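Melanin biosynthesis protein TyrA, putative (Shewanella oneidensis, PDB 2HAG) probably acts as a heme-dependent peroxidase of the DyP type, binding heme b in a ferredoxin-like alpha-beta fold. Local coordinates at residues Met82-Pro87 with Arg263-Phe268. Numbering follows the deposited sequence.
Sequences MLKPFP and RTPDHF
Met82, a selenomethionine, reaches Thr264, Pro265 and Asp266 because its chain runs out straight at chi2 (-176°) and then bends at chi3 (79°), which turns its methyl toward the Asp266 carboxylate. In both Phe86 and Phe268 the ring carbon CG is anti to the backbone N, and in this setting the two rings converge at the other end of the contact. The Met82 side chain crosses Pro265 at about a right angle, with CB of Met82 3.7 Å from CD of Pro265, while the carbonyl O of Met82 approaches CG of the same proline at 3.4 Å. Beyond the proline, SE of Met82 lies beside OG1 of Thr264, whose hydroxyl gives its weak hydrogen bond to OD2 of Asp266 (2.9 Å), within its own segment.

Lys84, bent in its outer half, crosses Pro265 at about a right angle, its NZ 4.2 Å from CG of the proline. NZ of Lys84 stays 4.6 Å from OD2 of Asp266, so the two charges are near but not in contact, and it has a long, weak ion pair with Glu269. At the aromatic end, CE1 of Phe86 comes to 3.6 Å from CE2 of Phe268, and the ring planes are inclined at 51°, an oblique pairing. Pro87 adds CG at the edge of the Phe268 ring and sets its CD over one face of Phe86. Phe268 further stacks on His182 and touches the heme-binding Phe258.

The contact thus joins the loop leading to strand 89-91, in the N-terminal family region, to the turn that follows strand 253-262 and the beginning of helix 266-276. No hydrogen bond links the two segments; proline, selenomethionine and phenylalanine contacts dominate, and the nearby lysine and aspartate probably contribute a modest electrostatic attraction.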
HETATM    1  N   MSE A  82      27.665  19.959  -8.070  1.00 69.46           N
HETATM    2  CA  MSE A  82      26.779  20.032  -9.222  1.00 72.45           C
HETATM    3  C   MSE A  82      25.305  20.001  -8.902  1.00 65.56           C
HETATM    4  O   MSE A  82      24.508  19.759  -9.795  1.00 62.57           O
HETATM    5  CB  MSE A  82      27.053  18.870 -10.154  1.00 75.92           C
HETATM    6  CG  MSE A  82      28.498  18.697 -10.509  1.00 79.34           C
HETATM    7 SE   MSE A  82      28.632  17.261 -11.804  0.70 84.22          SE
HETATM    8  CE  MSE A  82      28.054  18.301 -13.471  1.00 84.21           C
ATOM      9  N   LEU A  83      24.930  20.243  -7.653  1.00 61.32           N
ATOM     10  CA  LEU A  83      23.525  20.162  -7.287  1.00 59.86           C
ATOM     11  C   LEU A  83      22.699  21.216  -8.031  1.00 59.06           C
ATOM     12  O   LEU A  83      23.049  22.391  -8.042  1.00 57.05           O
ATOM     13  CB  LEU A  83      23.349  20.294  -5.776  1.00 58.63           C
ATOM     14  CG  LEU A  83      21.928  20.009  -5.281  1.00 56.05           C
ATOM     15  CD1 LEU A  83      21.477  18.601  -5.657  1.00 54.59           C
ATOM     16  CD2 LEU A  83      21.850  20.205  -3.784  1.00 56.43           C
ATOM     17  N   LYS A  84      21.618  20.768  -8.667  1.00 58.83           N
ATOM     18  CA  LYS A  84      20.780  21.600  -9.534  1.00 59.14           C
ATOM     19  C   LYS A  84      19.377  21.070  -9.452  1.00 58.13           C
ATOM     20  O   LYS A  84      19.169  19.877  -9.184  1.00 60.03           O
ATOM     21  CB  LYS A  84      21.179  21.503 -11.018  1.00 58.87           C
ATOM     22  CG  LYS A  84      22.642  21.697 -11.329  1.00 61.43           C
ATOM     23  CD  LYS A  84      22.950  21.505 -12.811  1.00 63.81           C
ATOM     24  CE  LYS A  84      22.755  20.069 -13.267  1.00 67.55           C
ATOM     25  NZ  LYS A  84      23.878  19.598 -14.149  1.00 72.59           N
ATOM     26  N   PRO A  85      18.401  21.938  -9.717  1.00 54.87           N
ATOM     27  CA  PRO A  85      17.012  21.494  -9.782  1.00 58.45           C
ATOM     28  C   PRO A  85      16.793  20.329 -10.745  1.00 60.58           C
ATOM     29  O   PRO A  85      17.709  19.919 -11.459  1.00 65.51           O
ATOM     30  CB  PRO A  85      16.276  22.741 -10.272  1.00 55.16           C
ATOM     31  CG  PRO A  85      17.118  23.868  -9.808  1.00 52.16           C
ATOM     32  CD  PRO A  85      18.528  23.383  -9.930  1.00 51.07           C
ATOM     33  N   PHE A  86      15.581  19.788 -10.737  1.00 61.54           N
ATOM     34  CA  PHE A  86      15.208  18.743 -11.675  1.00 61.72           C
ATOM     35  C   PHE A  86      15.167  19.359 -13.058  1.00 60.64           C
ATOM     36  O   PHE A  86      14.620  20.439 -13.232  1.00 63.23           O
ATOM     37  CB  PHE A  86      13.836  18.148 -11.327  1.00 63.18           C
ATOM     38  CG  PHE A  86      13.419  17.026 -12.239  1.00 63.23           C
ATOM     39  CD1 PHE A  86      13.900  15.741 -12.040  1.00 64.21           C
ATOM     40  CD2 PHE A  86      12.566  17.259 -13.305  1.00 63.03           C
ATOM     41  CE1 PHE A  86      13.530  14.705 -12.883  1.00 63.93           C
ATOM     42  CE2 PHE A  86      12.194  16.227 -14.150  1.00 64.78           C
ATOM     43  CZ  PHE A  86      12.673  14.945 -13.933  1.00 64.70           C
ATOM     44  N   PRO A  87      15.749  18.683 -14.049  1.00 58.48           N
ATOM     45  CA  PRO A  87      15.784  19.242 -15.390  1.00 57.80           C
ATOM     46  C   PRO A  87      14.480  18.979 -16.134  1.00 60.20           C
ATOM     47  O   PRO A  87      14.379  18.008 -16.884  1.00 61.19           O
ATOM     48  CB  PRO A  87      16.927  18.478 -16.044  1.00 56.30           C
ATOM     49  CG  PRO A  87      16.881  17.142 -15.385  1.00 58.39           C
ATOM     50  CD  PRO A  87      16.391  17.362 -13.982  1.00 58.31           C
ATOM     51  N   ARG A 263      26.829   9.499  -9.115  1.00 59.46           N
ATOM     52  CA  ARG A 263      27.944  10.427  -8.868  1.00 60.62           C
ATOM     53  C   ARG A 263      27.663  11.842  -9.328  1.00 59.31           C
ATOM     54  O   ARG A 263      27.912  12.791  -8.603  1.00 54.22           O
ATOM     55  CB  ARG A 263      29.163   9.997  -9.658  1.00 62.76           C
ATOM     56  CG  ARG A 263      30.083   9.117  -8.927  1.00 67.35           C
ATOM     57  CD  ARG A 263      31.441   9.184  -9.557  1.00 70.54           C
ATOM     58  NE  ARG A 263      32.399   8.465  -8.745  1.00 71.55           N
ATOM     59  CZ  ARG A 263      33.708   8.614  -8.831  1.00 75.30           C
ATOM     60  NH1 ARG A 263      34.226   9.473  -9.698  1.00 81.39           N
ATOM     61  NH2 ARG A 263      34.504   7.905  -8.044  1.00 76.64           N
ATOM     62  N   THR A 264      27.205  11.956 -10.570  1.00 59.49           N
ATOM     63  CA  THR A 264      26.842  13.226 -11.178  1.00 56.86           C
ATOM     64  C   THR A 264      25.349  13.257 -11.504  1.00 58.88           C
ATOM     65  O   THR A 264      24.747  12.217 -11.790  1.00 60.84           O
ATOM     66  CB  THR A 264      27.609  13.460 -12.489  1.00 54.84           C
ATOM     67  OG1 THR A 264      27.208  14.710 -13.050  1.00 59.33           O
ATOM     68  CG2 THR A 264      27.287  12.403 -13.522  1.00 57.32           C
ATOM     69  N   PRO A 265      24.743  14.450 -11.484  1.00 59.60           N
ATOM     70  CA  PRO A 265      23.338  14.543 -11.814  1.00 62.19           C
ATOM     71  C   PRO A 265      23.045  14.689 -13.311  1.00 66.29           C
ATOM     72  O   PRO A 265      21.874  14.798 -13.688  1.00 66.97           O
ATOM     73  CB  PRO A 265      22.910  15.803 -11.074  1.00 61.16           C
ATOM     74  CG  PRO A 265      24.091  16.677 -11.187  1.00 63.77           C
ATOM     75  CD  PRO A 265      25.296  15.768 -11.135  1.00 63.03           C
ATOM     76  N   ASP A 266      24.059  14.697 -14.173  1.00 67.38           N
ATOM     77  CA  ASP A 266      23.751  14.860 -15.596  1.00 69.50           C
ATOM     78  C   ASP A 266      23.776  13.542 -16.388  1.00 64.92           C
ATOM     79  O   ASP A 266      23.440  13.517 -17.572  1.00 58.55           O
ATOM     80  CB  ASP A 266      24.604  15.960 -16.240  1.00 74.33           C
ATOM     81  CG  ASP A 266      26.071  15.640 -16.238  1.00 79.61           C
ATOM     82  OD1 ASP A 266      26.500  14.794 -17.052  1.00 81.21           O
ATOM     83  OD2 ASP A 266      26.797  16.262 -15.436  1.00 84.97           O
ATOM     84  N   HIS A 267      24.147  12.446 -15.726  1.00 65.21           N
ATOM     85  CA  HIS A 267      23.989  11.113 -16.320  1.00 61.33           C
ATOM     86  C   HIS A 267      22.509  10.860 -16.493  1.00 60.24           C
ATOM     87  O   HIS A 267      22.070  10.463 -17.568  1.00 61.16           O
ATOM     88  CB  HIS A 267      24.626  10.022 -15.456  1.00 59.08           C
ATOM     89  CG  HIS A 267      26.104   9.870 -15.662  1.00 59.32           C
ATOM     90  ND1 HIS A 267      26.800   8.747 -15.269  1.00 59.76           N
ATOM     91  CD2 HIS A 267      27.016  10.692 -16.237  1.00 57.76           C
ATOM     92  CE1 HIS A 267      28.076   8.890 -15.578  1.00 60.46           C
ATOM     93  NE2 HIS A 267      28.232  10.062 -16.165  1.00 58.93           N
ATOM     94  N   PHE A 268      21.739  11.125 -15.439  1.00 59.73           N
ATOM     95  CA  PHE A 268      20.282  11.077 -15.536  1.00 59.05           C
ATOM     96  C   PHE A 268      19.737  12.028 -16.614  1.00 59.16           C
ATOM     97  O   PHE A 268      18.916  11.615 -17.433  1.00 55.91           O
ATOM     98  CB  PHE A 268      19.625  11.398 -14.190  1.00 59.13           C
ATOM     99  CG  PHE A 268      18.138  11.597 -14.287  1.00 60.20           C
ATOM    100  CD1 PHE A 268      17.274  10.507 -14.294  1.00 60.30           C
ATOM    101  CD2 PHE A 268      17.597  12.871 -14.401  1.00 58.81           C
ATOM    102  CE1 PHE A 268      15.895  10.686 -14.397  1.00 57.13           C
ATOM    103  CE2 PHE A 268      16.222  13.052 -14.507  1.00 57.71           C
ATOM    104  CZ  PHE A 268      15.375  11.956 -14.508  1.00 56.28           C
TER